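Local coordinates for SAM-dependent O-methyltransferase (Thermotoga maritima, PDB 1O54) that catalyses S-adenosyl-L-methionine-dependent O-methylation as a homotetramer built as a dimer of dimers, at the interface of chains A and B. Residues are numbered along the deposited sequence; one frame, centred on the assembly and turned at random. Chains: chain A/B, SAM-dependent O-methyltransferase.

Contact 1: the interface of chains A and B. Residues chain A 111, 113-114, 183, 204; chain B 15, 18.
B:Lys15 brings its NZ between A:Asp183 and A:Asp114, in a patch that also holds two lysines of chain A. B:Lys15 NZ is 2.7 Å from A:Asp183 OD1, which it meets on the syn side but 30° out of the carboxylate plane, and 3.1 Å from A:Asp183 OD2. The extended lysine chain, with CG anti to the backbone N (chi1 178°), crosses A:Asp183 at about a right angle. A:Asp114 adds a longer salt bridge, A:Asp114 OD1 being 3.6 Å from B:Lys15 NZ.

The second lysine runs the other way. A:Lys204 NZ uses the syn lone pair of B:Asp18 OD2 at 2.7 Å, and within its own chain the anti lone pair of A:Asp183 OD1 at 2.8 Å. With CG between the backbone N and the carbonyl carbon (chi1 69°), the chain runs out extended and brings NZ to B:Asp18. A:Asp183 OD1 thus exemplifies a shared acceptor, taking lysines of both subunits, which would probably offset any repulsion between the two amino groups.

Water extends the network. Water 2 sits between A:Lys111 NZ and B:Lys15 NZ, 4.2 Å apart, and probably eases any repulsion between them; it also binds the B:Asp18 carboxylate. Water 1 links B:Lys15 to A:Asp114, and water 3 links it to the carbonyl of A:Gly113 and to A:Asp183 OD2. Within chain A, A:Lys111 NZ lies on the syn lone pair of A:Asp114 OD1 at 2.8 Å, which should steady that carboxylate.

In the fold, A:Lys111, A:Gly113 and A:Asp114 occupy the loop leading into strand 115-119, A:Asp183 precedes strand 184-187, and A:Lys204 ends strand 203-204; they meet the partner's N-terminal segment at and just before 3-10 helix 16-18.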
loop_
_atom_site.group_PDB
_atom_site.type_symbol
_atom_site.label_atom_id
_atom_site.label_comp_id
_atom_site.label_asym_id
_atom_site.label_seq_id
_atom_site.Cartn_x
_atom_site.Cartn_y
_atom_site.Cartn_z
ATOM N N LYS A 111 0.937 -14.774 -25.822
ATOM C CA LYS A 111 0.877 -14.084 -27.097
ATOM C C LYS A 111 0.358 -15.011 -28.184
ATOM O O LYS A 111 0.182 -16.215 -27.991
ATOM C CB LYS A 111 2.261 -13.590 -27.461
ATOM C CG LYS A 111 3.210 -14.697 -27.766
ATOM C CD LYS A 111 4.662 -14.241 -27.875
ATOM C CE LYS A 111 5.493 -15.343 -28.570
ATOM N NZ LYS A 111 5.615 -16.658 -27.853
ATOM N N GLY A 113 -0.600 -17.457 -30.851
ATOM C CA GLY A 113 -0.080 -18.773 -31.198
ATOM C C GLY A 113 0.479 -19.606 -30.054
ATOM O O GLY A 113 0.865 -20.760 -30.265
ATOM N N ASP A 114 0.578 -19.040 -28.864
ATOM C CA ASP A 114 1.098 -19.753 -27.722
ATOM C C ASP A 114 0.212 -20.946 -27.347
ATOM O O ASP A 114 -1.020 -20.937 -27.542
ATOM C CB ASP A 114 1.216 -18.886 -26.489
ATOM C CG ASP A 114 2.476 -18.062 -26.424
ATOM O OD1 ASP A 114 3.375 -18.209 -27.306
ATOM O OD2 ASP A 114 2.603 -17.219 -25.486
ATOM N N ASP A 183 4.388 -23.026 -23.950
ATOM C CA ASP A 183 5.027 -21.721 -23.813
ATOM C C ASP A 183 4.984 -21.193 -22.381
ATOM O O ASP A 183 5.929 -20.544 -21.918
ATOM C CB ASP A 183 4.369 -20.756 -24.751
ATOM C CG ASP A 183 4.579 -21.154 -26.186
ATOM O OD1 ASP A 183 5.687 -20.881 -26.692
ATOM O OD2 ASP A 183 3.726 -21.776 -26.847
ATOM N N LYS A 204 8.433 -25.658 -22.261
ATOM C CA LYS A 204 9.602 -25.511 -23.151
ATOM C C LYS A 204 10.790 -24.885 -22.383
ATOM O O LYS A 204 10.611 -24.268 -21.324
ATOM C CB LYS A 204 9.247 -24.629 -24.350
ATOM C CG LYS A 204 9.024 -23.181 -24.018
ATOM C CD LYS A 204 8.642 -22.308 -25.197
ATOM C CE LYS A 204 8.677 -20.837 -24.826
ATOM N NZ LYS A 204 8.212 -19.942 -25.924
ATOM N N LYS B 15 10.162 -25.913 -29.431
ATOM C CA LYS B 15 9.332 -24.992 -30.183
ATOM C C LYS B 15 10.106 -24.333 -31.323
ATOM O O LYS B 15 10.969 -23.483 -31.084
ATOM C CB LYS B 15 8.757 -23.899 -29.276
ATOM C CG LYS B 15 7.925 -22.925 -30.090
ATOM C CD LYS B 15 7.016 -22.130 -29.260
ATOM C CE LYS B 15 6.123 -21.296 -30.117
ATOM N NZ LYS B 15 5.134 -20.579 -29.288
ATOM N N ASP B 18 10.954 -20.660 -31.777
ATOM C CA ASP B 18 11.941 -20.101 -30.835
ATOM C C ASP B 18 13.397 -20.389 -31.227
ATOM O O ASP B 18 14.299 -20.067 -30.471
ATOM C CB ASP B 18 11.751 -20.704 -29.456
ATOM C CG ASP B 18 10.543 -20.163 -28.711
ATOM O OD1 ASP B 18 9.844 -19.262 -29.227
ATOM O OD2 ASP B 18 10.267 -20.626 -27.585
HETATM O O HOH W 1 3.555 -18.059 -29.982
HETATM O O HOH W 2 7.324 -18.445 -28.990
HETATM O O HOH W 3 3.052 -22.418 -29.722
#

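Contact 2: the interface of chains A and B. Residues chain A 272-275; chain B 66, 68, 74, 76.
B:Arg68 and A:Glu275 meet tip to tip in a side-on, two-nitrogen salt bridge, their flat groups only 5° from coplanar. B:Arg68 NH2 reaches A:Glu275 OE1 at 2.8 Å and its NE reaches A:Glu275 OE2 at 3.2 Å, each on a syn lone pair and both nearly straight. A:Glu274 OE1 lies at the guanidinium edge as a weak additional partner of NH2, while B:Lys74 CB packs over one guanidinium face. A leucine in place of B:Arg68 would probably leave the A:Glu275 carboxylate without its paired donors and free to turn. B:Lys74 NZ forms a salt bridge with A:Glu274 OE2 at 3.2 Å, from above the carboxylate plane.

The chain A backbone is gripped by B:Tyr76, whose OH donates to the carbonyl O of A:Arg272 at 2.8 Å, in the carbonyl plane on a lone pair. B:Lys74, bent at chi3 (74°), also points NZ at the A:Arg273 carbonyl, with a doubtful, very short separation.

Apolar contact comes from B:Ile66. Its CG2 packs against A:Glu275 CD at 3.8 Å, and its CD1 lies near the backbone joining A:Glu274 to A:Glu275.

Water 4 connects A:Arg272 NE with B:Ile66 N. Within chain A, A:Glu275 CA covers the centre of one A:Arg272 guanidinium face.

The C-terminal tail beyond strand 263-269 of chain A lies against strands 66-68 and 74-78 of chain B, an example of a chain end clasped by strand side chains.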
loop_
_atom_site.group_PDB
_atom_site.type_symbol
_atom_site.label_atom_id
_atom_site.label_comp_id
_atom_site.label_asym_id
_atom_site.label_seq_id
_atom_site.Cartn_x
_atom_site.Cartn_y
_atom_site.Cartn_z
ATOM N N ARG A 272 18.634 -27.374 -17.244
ATOM C CA ARG A 272 19.394 -28.028 -16.182
ATOM C C ARG A 272 20.121 -27.008 -15.344
ATOM O O ARG A 272 20.318 -25.868 -15.750
ATOM C CB ARG A 272 20.362 -29.077 -16.755
ATOM C CG ARG A 272 21.116 -28.625 -17.983
ATOM C CD ARG A 272 22.031 -29.678 -18.607
ATOM N NE ARG A 272 23.076 -29.022 -19.387
ATOM C CZ ARG A 272 24.051 -29.652 -20.053
ATOM N NH1 ARG A 272 24.147 -30.980 -20.047
ATOM N NH2 ARG A 272 24.948 -28.931 -20.723
ATOM N N ARG A 273 20.522 -27.452 -14.163
ATOM C CA ARG A 273 21.152 -26.589 -13.176
ATOM C C ARG A 273 22.634 -26.443 -13.519
ATOM O O ARG A 273 23.221 -25.379 -13.335
ATOM C CB ARG A 273 20.983 -27.173 -11.759
ATOM C CG ARG A 273 19.711 -28.033 -11.562
ATOM C CD ARG A 273 18.838 -27.669 -10.379
ATOM N NE ARG A 273 19.605 -27.213 -9.216
ATOM C CZ ARG A 273 19.156 -26.349 -8.300
ATOM N NH1 ARG A 273 17.933 -25.817 -8.394
ATOM N NH2 ARG A 273 19.947 -25.998 -7.285
ATOM N N GLU A 274 23.216 -27.517 -14.045
ATOM C CA GLU A 274 24.641 -27.569 -14.372
ATOM C C GLU A 274 24.830 -28.426 -15.609
ATOM O O GLU A 274 23.973 -29.265 -15.933
ATOM C CB GLU A 274 25.445 -28.192 -13.212
ATOM C CG GLU A 274 25.418 -27.407 -11.908
ATOM C CD GLU A 274 26.097 -26.049 -12.020
ATOM O OE1 GLU A 274 27.011 -25.903 -12.870
ATOM O OE2 GLU A 274 25.717 -25.124 -11.260
ATOM N N GLU A 275 25.950 -28.230 -16.301
ATOM C CA GLU A 275 26.275 -29.089 -17.436
ATOM C C GLU A 275 26.554 -30.504 -16.929
ATOM O O GLU A 275 26.999 -30.693 -15.798
ATOM C CB GLU A 275 27.487 -28.576 -18.223
ATOM C CG GLU A 275 27.257 -27.285 -18.999
ATOM C CD GLU A 275 27.834 -26.063 -18.313
ATOM O OE1 GLU A 275 27.708 -25.963 -17.073
ATOM O OE2 GLU A 275 28.399 -25.192 -19.019
ATOM N N ILE B 66 22.434 -23.349 -21.038
ATOM C CA ILE B 66 23.528 -22.633 -20.396
ATOM C C ILE B 66 24.500 -22.028 -21.406
ATOM O O ILE B 66 24.854 -22.643 -22.431
ATOM C CB ILE B 66 24.284 -23.604 -19.452
ATOM C CG1 ILE B 66 23.391 -23.914 -18.246
ATOM C CG2 ILE B 66 25.629 -23.031 -19.034
ATOM C CD1 ILE B 66 23.825 -25.093 -17.405
ATOM N N ARG B 68 28.339 -19.972 -20.848
ATOM C CA ARG B 68 29.381 -19.557 -19.915
ATOM C C ARG B 68 30.158 -18.370 -20.481
ATOM O O ARG B 68 30.421 -18.294 -21.689
ATOM C CB ARG B 68 30.377 -20.693 -19.690
ATOM C CG ARG B 68 29.801 -21.921 -19.001
ATOM C CD ARG B 68 30.119 -21.989 -17.526
ATOM N NE ARG B 68 29.435 -23.099 -16.871
ATOM C CZ ARG B 68 29.284 -23.206 -15.555
ATOM N NH1 ARG B 68 29.795 -22.291 -14.734
ATOM N NH2 ARG B 68 28.619 -24.239 -15.052
ATOM N N LYS B 74 28.132 -18.726 -15.056
ATOM C CA LYS B 74 27.038 -19.455 -15.699
ATOM C C LYS B 74 25.844 -18.533 -15.945
ATOM O O LYS B 74 25.300 -17.923 -15.006
ATOM C CB LYS B 74 26.597 -20.635 -14.806
ATOM C CG LYS B 74 25.557 -21.573 -15.446
ATOM C CD LYS B 74 25.073 -22.666 -14.474
ATOM C CE LYS B 74 24.132 -22.094 -13.427
ATOM N NZ LYS B 74 23.614 -23.114 -12.492
ATOM N N TYR B 76 22.054 -18.200 -18.585
ATOM C CA TYR B 76 21.066 -18.931 -19.368
ATOM C C TYR B 76 20.554 -18.089 -20.529
ATOM O O TYR B 76 20.338 -16.888 -20.394
ATOM C CB TYR B 76 19.904 -19.303 -18.454
ATOM C CG TYR B 76 20.275 -20.375 -17.484
ATOM C CD1 TYR B 76 20.694 -20.059 -16.198
ATOM C CD2 TYR B 76 20.194 -21.713 -17.845
ATOM C CE1 TYR B 76 21.015 -21.065 -15.295
ATOM C CE2 TYR B 76 20.526 -22.719 -16.961
ATOM C CZ TYR B 76 20.939 -22.385 -15.684
ATOM O OH TYR B 76 21.255 -23.397 -14.804
HETATM O O HOH W 4 22.222 -26.635 -20.985
#

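About 22 Å separates the C-alpha centres of contact 1 and contact 2, which share no residue and no secondary-structure element. Together they illustrate how subunits are tied by exchanged chain ends: in contact 1 the N-terminal segment of chain B reaches the loops and strand end of chain A, and in contact 2 the C-terminal tail of chain A reaches the strands of chain B. Two-fold symmetry repeats both with the chains exchanged, so four such clasps act on the pair. The protein is a dimer of dimers, and these contacts belong to one of its subunit pairings.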